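Local coordinates for protein aldo-keto reductase 1 (Coptotermes gestroi, PDB 5KET) that binds NADP in a TIM-barrel fold and, like other aldo-keto reductases, probably uses it to carry out oxidoreductase chemistry, at residues Leu150-Lys155 / Arg181-Ala186; Asn173-Gln178 / His334-Tyr340; Pro122-Gln126 / Phe142-Thr148. One frame throughout, in Å; residues are numbered along the deposited sequence.

The three contacts form a cluster with centres 15 to 17 Å apart, and sit around the fourth and fifth beta-alpha units of the TIM barrel. Along the chain contact 3 comes first, a hairpin-like loop after strand 114-119, followed directly by helix 150-162, which opens contact 1. Strand 166-172 then leads to Asn173-Gln178 of contact 2 and on through helix 176-185 to the second half of contact 1, so these two contacts interleave and share that helix. The last residues of the chain return to close contact 2. Leu150, Phe174 and Pro122 bring all three together: Leu150 CD1 lies 3.8 Å from Phe174 CE2, and Phe174 CE1 3.7 Å from Pro122 N, beside the NADP-binding Asn173.

Contact 1: Leu150-Lys155 / Arg181-Ala186; sequences LISLWK and RIVKSA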
loop_
_atom_site.group_PDB
_atom_site.type_symbol
_atom_site.label_atom_id
_atom_site.label_comp_id
_atom_site.label_asym_id
_atom_site.label_seq_id
_atom_site.Cartn_x
_atom_site.Cartn_y
_atom_site.Cartn_z
ATOM N N LEU A 150 5.857 -8.206 -17.284
ATOM C CA LEU A 150 4.960 -7.182 -16.747
ATOM C C LEU A 150 4.029 -6.615 -17.806
ATOM O O LEU A 150 2.843 -6.405 -17.538
ATOM C CB LEU A 150 5.770 -6.067 -16.089
ATOM C CG LEU A 150 6.729 -6.594 -15.023
ATOM C CD1 LEU A 150 7.600 -5.490 -14.460
ATOM C CD2 LEU A 150 5.953 -7.300 -13.918
ATOM N N ILE A 151 4.541 -6.361 -19.006
ATOM C CA ILE A 151 3.693 -5.906 -20.110
ATOM C C ILE A 151 2.493 -6.816 -20.275
ATOM O O ILE A 151 1.358 -6.355 -20.473
ATOM C CB ILE A 151 4.532 -5.863 -21.397
ATOM C CG1 ILE A 151 5.391 -4.634 -21.302
ATOM C CG2 ILE A 151 3.611 -5.819 -22.633
ATOM C CD1 ILE A 151 4.451 -3.562 -21.120
ATOM N N SER A 152 2.736 -8.126 -20.247
ATOM C CA SER A 152 1.667 -9.103 -20.396
ATOM C C SER A 152 0.744 -9.069 -19.198
ATOM O O SER A 152 -0.481 -9.148 -19.343
ATOM C CB SER A 152 2.242 -10.505 -20.548
ATOM O OG SER A 152 3.513 -10.483 -21.155
ATOM N N LEU A 153 1.328 -9.003 -18.003
ATOM C CA LEU A 153 0.549 -9.005 -16.774
ATOM C C LEU A 153 -0.338 -7.775 -16.695
ATOM O O LEU A 153 -1.523 -7.864 -16.355
ATOM C CB LEU A 153 1.503 -9.067 -15.593
ATOM C CG LEU A 153 0.930 -9.002 -14.187
ATOM C CD1 LEU A 153 0.174 -10.285 -13.873
ATOM C CD2 LEU A 153 2.072 -8.765 -13.212
ATOM N N TRP A 154 0.222 -6.621 -17.045
ATOM C CA TRP A 154 -0.521 -5.375 -16.996
ATOM C C TRP A 154 -1.719 -5.384 -17.941
ATOM O O TRP A 154 -2.771 -4.822 -17.611
ATOM C CB TRP A 154 0.414 -4.223 -17.328
ATOM C CG TRP A 154 -0.294 -2.943 -17.303
ATOM C CD1 TRP A 154 -0.681 -2.197 -18.368
ATOM C CD2 TRP A 154 -0.765 -2.259 -16.127
ATOM N NE1 TRP A 154 -1.352 -1.071 -17.931
ATOM C CE2 TRP A 154 -1.413 -1.091 -16.563
ATOM C CE3 TRP A 154 -0.690 -2.519 -14.759
ATOM C CZ2 TRP A 154 -1.989 -0.172 -15.655
ATOM C CZ3 TRP A 154 -1.265 -1.601 -13.861
ATOM C CH2 TRP A 154 -1.901 -0.450 -14.321
ATOM N N LYS A 155 -1.586 -6.004 -19.116
ATOM C CA LYS A 155 -2.720 -6.074 -20.031
ATOM C C LYS A 155 -3.869 -6.872 -19.430
ATOM O O LYS A 155 -5.038 -6.592 -19.719
ATOM C CB LYS A 155 -2.278 -6.666 -21.371
ATOM C CG LYS A 155 -1.393 -5.721 -22.175
ATOM C CD LYS A 155 -1.486 -6.001 -23.681
ATOM C CE LYS A 155 -0.636 -5.018 -24.479
ATOM N NZ LYS A 155 -0.911 -3.588 -24.112
ATOM N N ARG A 181 8.122 1.586 -18.356
ATOM C CA ARG A 181 7.843 0.546 -19.341
ATOM C C ARG A 181 6.345 0.260 -19.439
ATOM O O ARG A 181 5.806 0.085 -20.537
ATOM C CB ARG A 181 8.606 -0.728 -18.995
ATOM C CG ARG A 181 10.108 -0.593 -19.146
ATOM C CD ARG A 181 10.839 -1.871 -18.689
ATOM N NE ARG A 181 10.202 -3.069 -19.244
ATOM C CZ ARG A 181 9.900 -4.153 -18.546
ATOM N NH1 ARG A 181 10.176 -4.214 -17.241
ATOM N NH2 ARG A 181 9.329 -5.183 -19.154
ATOM N N ILE A 182 5.661 0.220 -18.300
ATOM C CA ILE A 182 4.241 -0.122 -18.308
ATOM C C ILE A 182 3.423 1.014 -18.911
ATOM O O ILE A 182 2.551 0.789 -19.758
ATOM C CB ILE A 182 3.780 -0.486 -16.884
ATOM C CG1 ILE A 182 4.353 -1.853 -16.493
ATOM C CG2 ILE A 182 2.266 -0.471 -16.778
ATOM C CD1 ILE A 182 3.851 -2.384 -15.181
ATOM N N VAL A 183 3.720 2.254 -18.511
ATOM C CA VAL A 183 2.942 3.399 -18.984
ATOM C C VAL A 183 3.102 3.581 -20.489
ATOM O O VAL A 183 2.131 3.894 -21.190
ATOM C CB VAL A 183 3.339 4.675 -18.211
ATOM C CG1 VAL A 183 2.521 5.863 -18.694
ATOM C CG2 VAL A 183 3.157 4.476 -16.710
ATOM N N LYS A 184 4.320 3.389 -21.018
ATOM C CA LYS A 184 4.546 3.527 -22.451
ATOM C C LYS A 184 3.856 2.423 -23.236
ATOM O O LYS A 184 3.719 2.552 -24.473
ATOM C CB LYS A 184 6.049 3.526 -22.759
ATOM N N SER A 185 3.455 1.335 -22.565
ATOM C CA SER A 185 2.708 0.286 -23.225
ATOM C C SER A 185 1.247 0.315 -22.865
ATOM O O SER A 185 0.471 -0.487 -23.391
ATOM C CB SER A 185 3.195 -1.052 -22.721
ATOM O OG SER A 185 2.416 -1.252 -21.531
ATOM N N ALA A 186 0.888 1.136 -21.901
ATOM C CA ALA A 186 -0.388 1.008 -21.230
ATOM C C ALA A 186 -1.498 1.429 -22.169
ATOM O O ALA A 186 -1.434 2.500 -22.781
ATOM C CB ALA A 186 -0.432 1.856 -19.953
#
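Two short helical segments cross here at -55°, their axes 9.8 Å apart at closest approach. The CA atoms of Ile151 and Ile182, at 6.1 Å, mark the tightest backbone approach, and those of Lys155 and Ala186 follow at 7.6 Å. The helices are successive members of the outer layer of a (beta/alpha)8, or TIM, barrel, joined through strand 166-172, and their pairing shows how helices of neighbouring beta-alpha units pack against each other around the barrel.

Ile182 and Trp154 lie at the centre. The CG2 methyl of Ile182 sits over the indole face, 3.5 Å from the centroid of the five-membered ring and only 8° off its normal, a clear CH-pi contact. Ala186 CB approaches the same ring system, 3.7 Å from Trp154 NE1, while that nitrogen gives a weak hydrogen bond to the carbonyl of Ile188. Beneath them, Val169 and Leu171 of strand 166-172 and Ile119 of strand 114-119 meet the tryptophan, so the pair rests directly on the barrel wall.

Toward the start of helix 150-162, Leu150 CB lies 4.3 Å from Ile182 CD1. Leu150 CD1 comes 4.0 Å from Arg181 NH1, an apolar flank for a guanidinium whose salt bridge is made to Glu333. The more exposed side is closed by Ile151, whose CD1 reaches 3.9 Å from Arg181 O. In segment 181-186 the hydroxyl of Ser185 folds back on its own backbone: OG donates to Ile182 O at 2.7 Å, with Ile151 CD1 packed 3.1 Å from that same OG.

Contact 2: Asn173-Gln178 / His334-Tyr340; sequences NFNSRQ and HPYDEPY. With NAP (NADP nicotinamide-adenine-dinucleotide phosphate), chain C.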
loop_
_atom_site.group_PDB
_atom_site.type_symbol
_atom_site.label_atom_id
_atom_site.label_comp_id
_atom_site.label_asym_id
_atom_site.label_seq_id
_atom_site.Cartn_x
_atom_site.Cartn_y
_atom_site.Cartn_z
ATOM N N ASN A 173 5.356 -1.130 -5.225
ATOM C CA ASN A 173 6.761 -1.507 -5.075
ATOM C C ASN A 173 7.445 -1.686 -6.430
ATOM O O ASN A 173 8.306 -2.547 -6.600
ATOM C CB ASN A 173 6.907 -2.766 -4.219
ATOM C CG ASN A 173 6.372 -2.580 -2.814
ATOM O OD1 ASN A 173 5.486 -3.313 -2.382
ATOM N ND2 ASN A 173 6.920 -1.608 -2.083
ATOM N N PHE A 174 7.062 -0.859 -7.398
ATOM C CA PHE A 174 7.692 -0.795 -8.710
ATOM C C PHE A 174 8.666 0.378 -8.745
ATOM O O PHE A 174 8.494 1.356 -8.017
ATOM C CB PHE A 174 6.637 -0.617 -9.805
ATOM C CG PHE A 174 5.950 -1.892 -10.211
ATOM C CD1 PHE A 174 5.123 -2.572 -9.328
ATOM C CD2 PHE A 174 6.113 -2.399 -11.494
ATOM C CE1 PHE A 174 4.484 -3.748 -9.705
ATOM C CE2 PHE A 174 5.480 -3.573 -11.883
ATOM C CZ PHE A 174 4.663 -4.251 -10.984
ATOM N N ASN A 175 9.684 0.287 -9.593
ATOM C CA ASN A 175 10.660 1.361 -9.703
ATOM C C ASN A 175 10.324 2.250 -10.914
ATOM O O ASN A 175 9.274 2.098 -11.552
ATOM C CB ASN A 175 12.064 0.761 -9.766
ATOM C CG ASN A 175 12.249 -0.107 -10.966
ATOM O OD1 ASN A 175 11.406 -0.116 -11.857
ATOM N ND2 ASN A 175 13.328 -0.879 -10.989
ATOM N N SER A 176 11.224 3.186 -11.244
ATOM C CA SER A 176 10.987 4.099 -12.362
ATOM C C SER A 176 10.919 3.346 -13.681
ATOM O O SER A 176 9.930 3.435 -14.418
ATOM C CB SER A 176 12.101 5.136 -12.444
ATOM O OG SER A 176 12.226 5.859 -11.246
ATOM N N ARG A 177 11.992 2.620 -14.004
ATOM C CA ARG A 177 12.079 1.947 -15.289
ATOM C C ARG A 177 10.855 1.061 -15.548
ATOM O O ARG A 177 10.304 1.082 -16.648
ATOM C CB ARG A 177 13.378 1.137 -15.365
ATOM N N GLN A 178 10.399 0.306 -14.534
ATOM C CA GLN A 178 9.237 -0.577 -14.730
ATOM C C GLN A 178 7.931 0.191 -14.836
ATOM O O GLN A 178 7.028 -0.225 -15.588
ATOM C CB GLN A 178 9.122 -1.624 -13.601
ATOM C CG GLN A 178 10.395 -2.411 -13.244
ATOM C CD GLN A 178 10.306 -3.070 -11.862
ATOM O OE1 GLN A 178 9.580 -2.595 -11.002
ATOM N NE2 GLN A 178 11.120 -4.087 -11.613
ATOM N N HIS A 334 13.584 -6.959 -10.012
ATOM C CA HIS A 334 13.767 -6.482 -8.653
ATOM C C HIS A 334 13.839 -4.961 -8.657
ATOM O O HIS A 334 14.651 -4.382 -9.393
ATOM C CB HIS A 334 15.029 -7.068 -8.038
ATOM C CG HIS A 334 15.168 -6.776 -6.580
ATOM N ND1 HIS A 334 15.868 -5.688 -6.100
ATOM C CD2 HIS A 334 14.675 -7.416 -5.494
ATOM C CE1 HIS A 334 15.812 -5.679 -4.781
ATOM N NE2 HIS A 334 15.093 -6.717 -4.388
ATOM N N PRO A 335 13.014 -4.282 -7.856
ATOM C CA PRO A 335 12.845 -2.833 -8.038
ATOM C C PRO A 335 13.876 -1.963 -7.342
ATOM O O PRO A 335 14.021 -0.792 -7.729
ATOM C CB PRO A 335 11.449 -2.577 -7.463
ATOM C CG PRO A 335 11.306 -3.633 -6.398
ATOM C CD PRO A 335 12.048 -4.844 -6.892
ATOM N N TYR A 336 14.597 -2.467 -6.345
ATOM C CA TYR A 336 15.383 -1.608 -5.471
ATOM C C TYR A 336 16.871 -1.623 -5.782
ATOM O O TYR A 336 17.661 -1.109 -4.987
ATOM C CB TYR A 336 15.141 -1.986 -4.011
ATOM C CG TYR A 336 13.674 -2.059 -3.643
ATOM C CD1 TYR A 336 13.208 -3.038 -2.781
ATOM C CD2 TYR A 336 12.752 -1.165 -4.174
ATOM C CE1 TYR A 336 11.883 -3.119 -2.445
ATOM C CE2 TYR A 336 11.417 -1.245 -3.849
ATOM C CZ TYR A 336 10.989 -2.224 -2.979
ATOM O OH TYR A 336 9.659 -2.314 -2.638
ATOM N N ASP A 337 17.279 -2.190 -6.914
ATOM C CA ASP A 337 18.646 -1.959 -7.371
ATOM C C ASP A 337 18.774 -0.588 -8.021
ATOM O O ASP A 337 19.794 0.090 -7.853
ATOM C CB ASP A 337 19.075 -3.054 -8.343
ATOM C CG ASP A 337 19.101 -4.421 -7.700
ATOM O OD1 ASP A 337 19.254 -4.486 -6.460
ATOM O OD2 ASP A 337 18.966 -5.427 -8.437
ATOM N N GLU A 338 17.751 -0.165 -8.760
ATOM C CA GLU A 338 17.744 1.161 -9.350
ATOM C C GLU A 338 17.686 2.231 -8.259
ATOM O O GLU A 338 17.156 1.991 -7.168
ATOM C CB GLU A 338 16.551 1.313 -10.293
ATOM C CG GLU A 338 16.626 0.447 -11.541
ATOM C CD GLU A 338 17.341 1.143 -12.684
ATOM O OE1 GLU A 338 17.116 2.366 -12.850
ATOM O OE2 GLU A 338 18.125 0.469 -13.401
ATOM N N PRO A 339 18.239 3.419 -8.529
ATOM C CA PRO A 339 18.146 4.526 -7.559
ATOM C C PRO A 339 16.734 4.807 -7.076
ATOM O O PRO A 339 16.527 5.086 -5.887
ATOM C CB PRO A 339 18.706 5.716 -8.348
ATOM C CG PRO A 339 19.656 5.100 -9.317
ATOM C CD PRO A 339 19.081 3.758 -9.690
ATOM N N TYR A 340 15.766 4.764 -7.986
ATOM C CA TYR A 340 14.355 4.916 -7.665
ATOM C C TYR A 340 13.550 4.431 -8.860
ATOM O O TYR A 340 12.390 4.045 -8.753
ATOM C CB TYR A 340 14.008 6.369 -7.319
ATOM C CG TYR A 340 14.162 7.351 -8.458
ATOM C CD1 TYR A 340 15.403 7.868 -8.794
ATOM C CD2 TYR A 340 13.060 7.785 -9.180
ATOM C CE1 TYR A 340 15.545 8.775 -9.835
ATOM C CE2 TYR A 340 13.194 8.687 -10.228
ATOM C CZ TYR A 340 14.438 9.179 -10.546
ATOM O OH TYR A 340 14.580 10.080 -11.577
ATOM O OXT TYR A 340 14.068 4.411 -9.977
HETATM P PA NAP C . 2.367 2.227 9.736
HETATM O O1A NAP C . 0.858 2.100 9.600
HETATM O O2A NAP C . 3.041 3.383 9.551
HETATM O O5B NAP C . 2.777 1.453 11.169
HETATM C C5B NAP C . 1.579 1.064 11.795
HETATM C C4B NAP C . 1.998 0.545 13.165
HETATM O O4B NAP C . 2.077 1.643 14.047
HETATM C C3B NAP C . 1.016 -0.520 13.725
HETATM O O3B NAP C . 1.738 -1.478 14.439
HETATM C C2B NAP C . 0.142 0.283 14.719
HETATM O O2B NAP C . -0.075 -0.357 15.896
HETATM C C1B NAP C . 1.006 1.580 14.982
HETATM N N9A NAP C . 0.205 2.789 14.835
HETATM C C8A NAP C . -0.830 3.029 13.913
HETATM N N7A NAP C . -1.374 4.261 14.055
HETATM C C5A NAP C . -0.658 4.837 15.120
HETATM C C6A NAP C . -0.741 6.092 15.738
HETATM N N6A NAP C . -1.660 7.022 15.325
HETATM N N1A NAP C . 0.085 6.431 16.776
HETATM C C2A NAP C . 0.990 5.452 17.148
HETATM N N3A NAP C . 1.190 4.213 16.655
HETATM C C4A NAP C . 0.328 3.931 15.614
HETATM O O3 NAP C . 2.911 1.315 8.520
HETATM P PN NAP C . 2.238 -0.083 8.247
HETATM O O1N NAP C . 1.288 -0.582 9.247
HETATM O O2N NAP C . 3.264 -0.969 7.586
HETATM O O5D NAP C . 1.222 0.268 6.836
HETATM C C5D NAP C . 0.298 -0.718 6.815
HETATM C C4D NAP C . -0.483 -0.585 5.556
HETATM O O4D NAP C . 0.465 -0.322 4.520
HETATM C C3D NAP C . -1.038 -1.993 5.288
HETATM O O3D NAP C . -2.352 -2.057 5.639
HETATM C C2D NAP C . -0.962 -2.109 3.799
HETATM O O2D NAP C . -2.090 -1.598 3.226
HETATM C C1D NAP C . 0.198 -1.168 3.418
HETATM N N1N NAP C . 1.328 -2.088 3.125
HETATM C C2N NAP C . 1.670 -2.300 1.825
HETATM C C3N NAP C . 2.690 -3.169 1.516
HETATM C C7N NAP C . 3.035 -3.354 0.119
HETATM O O7N NAP C . 2.349 -2.902 -0.816
HETATM N N7N NAP C . 4.177 -4.070 -0.150
HETATM C C4N NAP C . 3.378 -3.864 2.526
HETATM C C5N NAP C . 3.006 -3.648 3.837
HETATM C C6N NAP C . 1.984 -2.770 4.145
HETATM P P2B NAP C . -1.726 -0.892 16.327
HETATM O O1X NAP C . -1.972 -1.813 15.140
HETATM O O2X NAP C . -1.642 -1.499 17.700
HETATM O O3X NAP C . -2.475 0.421 16.102
#
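The chain ends on a helix start: the terminal carboxylate of Tyr340 is received by Ser176, the first residue of helix 176-185. Ser176 OG donates to Tyr340 OXT at 2.7 Å, and Ser176 N makes weak hydrogen bonds to Tyr340 O at 2.9 Å and to OXT at 3.3 Å. The negative charge thus lies at the positive end of the helix dipole. The same turn carries a capping box, in which Gln178 N donates to Asn175 OD1 (2.9 Å, though the place of OD1 is less sure) and Asn175 N to Gln178 OE1 (3.2 Å). From this N-cap, Asn175 ND2 adds a weak hydrogen bond to Pro335 O at 3.3 Å.

Pro335 brings the tail close to the preceding loop, its CG 3.2 Å from Asn173 O, and the CA atoms of Asn175 and Pro335 are 5.0 Å apart. Asn173 follows barrel strand 166-172. Its OD1 accepts from N7N of the nicotinamide carboxamide at 2.7 Å, while its ND2 is hydrogen-bonded to Tyr220 and lies 2.9 Å from Tyr336 OH.

As in other aldo-keto reductases, the C-terminal segment folds over the cofactor end of the barrel. The bonding implies that the carboxylate is one anchor of the tail, alongside the packing of Pro335, with the acid placed where the helix N terminus favours negative charge.

Contact 3: Pro122-Gln126 / Phe142-Thr148; sequences PVGFQ and FLIDTST
A short, loose antiparallel pairing of two extended segments organises this part of loop A of aldo-keto reductases, after the fourth barrel strand. Roughly, Phe125 lies across from Ile144, a non-hydrogen-bonded position with CA atoms 4.3 Å apart and diverging side chains, and Gly124 against Asp145 at 5.1 Å. The firm backbone bond runs from Asp145 N to Gly124 O (2.9 Å); Gln126 N to Leu143 O is weak (3.5 Å). The Gln126 side chain, with chi1 off its wells at -33° and chi2 t, brings NE2 to Ile144 O (2.8 Å). Backbone hydrogen bonds also tie Phe125 to Pro90 and Leu143 to Pro135.

Asp145 begins a type I turn to Thr148 and an Asx turn, OD2, less surely placed, accepting from Ser147 N (2.7 Å), while OD1 is salt-bridged to Arg94. Thr148 OG1 donates to Asp145 O (3.0 Å) and accepts weakly from Gly124 N (3.2 Å). Phe125 (chi1 m) offers its ring face to the edge of Phe142 (chi1 t), a T-shaped pair with centroids 5.0 Å apart and planes at 74°.

The buried pair thus bridges strand 114-119 and helix 150-162, which starts two residues beyond Thr148, with Pro122 against Phe174 just ahead of helix 176-185.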
loop_
_atom_site.group_PDB
_atom_site.type_symbol
_atom_site.label_atom_id
_atom_site.label_comp_id
_atom_site.label_asym_id
_atom_site.label_seq_id
_atom_site.Cartn_x
_atom_site.Cartn_y
_atom_site.Cartn_z
ATOM N N PRO A 122 6.389 -6.502 -8.210
ATOM C CA PRO A 122 7.038 -6.809 -9.475
ATOM C C PRO A 122 7.584 -8.227 -9.545
ATOM O O PRO A 122 7.744 -8.775 -10.648
ATOM C CB PRO A 122 8.175 -5.790 -9.546
ATOM C CG PRO A 122 7.980 -4.846 -8.443
ATOM C CD PRO A 122 6.973 -5.365 -7.490
ATOM N N VAL A 123 7.943 -8.823 -8.418
ATOM C CA VAL A 123 8.593 -10.126 -8.384
ATOM C C VAL A 123 7.516 -11.183 -8.241
ATOM O O VAL A 123 6.745 -11.171 -7.281
ATOM C CB VAL A 123 9.603 -10.219 -7.227
ATOM C CG1 VAL A 123 10.172 -11.627 -7.124
ATOM C CG2 VAL A 123 10.707 -9.168 -7.382
ATOM N N GLY A 124 7.450 -12.100 -9.201
ATOM C CA GLY A 124 6.453 -13.148 -9.164
ATOM C C GLY A 124 6.924 -14.386 -8.417
ATOM O O GLY A 124 8.105 -14.715 -8.397
ATOM N N PHE A 125 5.978 -15.055 -7.773
ATOM C CA PHE A 125 6.189 -16.396 -7.254
ATOM C C PHE A 125 5.509 -17.366 -8.209
ATOM O O PHE A 125 4.500 -17.033 -8.831
ATOM C CB PHE A 125 5.608 -16.586 -5.847
ATOM C CG PHE A 125 6.013 -15.535 -4.852
ATOM C CD1 PHE A 125 7.069 -14.674 -5.093
ATOM C CD2 PHE A 125 5.326 -15.421 -3.658
ATOM C CE1 PHE A 125 7.421 -13.712 -4.171
ATOM C CE2 PHE A 125 5.675 -14.469 -2.735
ATOM C CZ PHE A 125 6.725 -13.607 -2.990
ATOM N N GLN A 126 6.071 -18.563 -8.338
ATOM C CA GLN A 126 5.389 -19.569 -9.131
ATOM C C GLN A 126 4.149 -20.015 -8.392
ATOM O O GLN A 126 4.186 -20.276 -7.188
ATOM C CB GLN A 126 6.275 -20.780 -9.407
ATOM C CG GLN A 126 7.713 -20.482 -9.546
ATOM C CD GLN A 126 8.511 -21.753 -9.485
ATOM O OE1 GLN A 126 7.946 -22.824 -9.365
ATOM N NE2 GLN A 126 9.821 -21.654 -9.553
ATOM N N PHE A 142 12.742 -21.673 -2.106
ATOM C CA PHE A 142 11.658 -20.712 -2.264
ATOM C C PHE A 142 11.326 -20.564 -3.745
ATOM O O PHE A 142 12.150 -20.083 -4.528
ATOM C CB PHE A 142 12.041 -19.368 -1.658
ATOM C CG PHE A 142 10.961 -18.352 -1.756
ATOM C CD1 PHE A 142 9.747 -18.571 -1.134
ATOM C CD2 PHE A 142 11.148 -17.186 -2.473
ATOM C CE1 PHE A 142 8.741 -17.648 -1.224
ATOM C CE2 PHE A 142 10.144 -16.258 -2.565
ATOM C CZ PHE A 142 8.938 -16.488 -1.940
ATOM N N LEU A 143 10.110 -20.970 -4.121
ATOM C CA LEU A 143 9.691 -21.025 -5.521
ATOM C C LEU A 143 9.437 -19.626 -6.067
ATOM O O LEU A 143 8.403 -19.017 -5.777
ATOM C CB LEU A 143 8.432 -21.875 -5.643
ATOM C CG LEU A 143 8.595 -23.324 -6.077
ATOM C CD1 LEU A 143 9.707 -23.990 -5.304
ATOM C CD2 LEU A 143 7.283 -24.058 -5.865
ATOM N N ILE A 144 10.354 -19.127 -6.887
ATOM C CA ILE A 144 10.220 -17.827 -7.532
ATOM C C ILE A 144 9.977 -18.037 -9.017
ATOM O O ILE A 144 10.554 -18.945 -9.629
ATOM C CB ILE A 144 11.470 -16.963 -7.291
ATOM C CG1 ILE A 144 11.565 -16.646 -5.812
ATOM C CG2 ILE A 144 11.415 -15.679 -8.084
ATOM C CD1 ILE A 144 12.454 -15.520 -5.508
ATOM N N ASP A 145 9.111 -17.209 -9.596
ATOM C CA ASP A 145 8.862 -17.253 -11.032
ATOM C C ASP A 145 9.807 -16.261 -11.701
ATOM O O ASP A 145 9.551 -15.059 -11.734
ATOM C CB ASP A 145 7.403 -16.951 -11.350
ATOM C CG ASP A 145 7.076 -17.170 -12.810
ATOM O OD1 ASP A 145 5.876 -17.182 -13.153
ATOM O OD2 ASP A 145 8.017 -17.350 -13.614
ATOM N N THR A 146 10.902 -16.792 -12.240
ATOM C CA THR A 146 11.860 -16.054 -13.045
ATOM C C THR A 146 11.227 -15.415 -14.281
ATOM O O THR A 146 11.837 -14.517 -14.878
ATOM C CB THR A 146 12.954 -17.013 -13.483
ATOM O OG1 THR A 146 12.466 -17.786 -14.608
ATOM C CG2 THR A 146 13.262 -17.980 -12.357
ATOM N N SER A 147 10.033 -15.849 -14.692
ATOM C CA SER A 147 9.464 -15.513 -15.991
ATOM C C SER A 147 8.431 -14.400 -15.907
ATOM O O SER A 147 7.587 -14.279 -16.798
ATOM C CB SER A 147 8.840 -16.754 -16.622
ATOM O OG SER A 147 7.744 -17.210 -15.849
ATOM N N THR A 148 8.468 -13.596 -14.851
ATOM C CA THR A 148 7.478 -12.542 -14.694
ATOM C C THR A 148 7.595 -11.549 -15.835
ATOM O O THR A 148 8.640 -10.919 -16.018
ATOM C CB THR A 148 7.642 -11.848 -13.342
ATOM O OG1 THR A 148 7.633 -12.819 -12.285
ATOM C CG2 THR A 148 6.512 -10.853 -13.127
#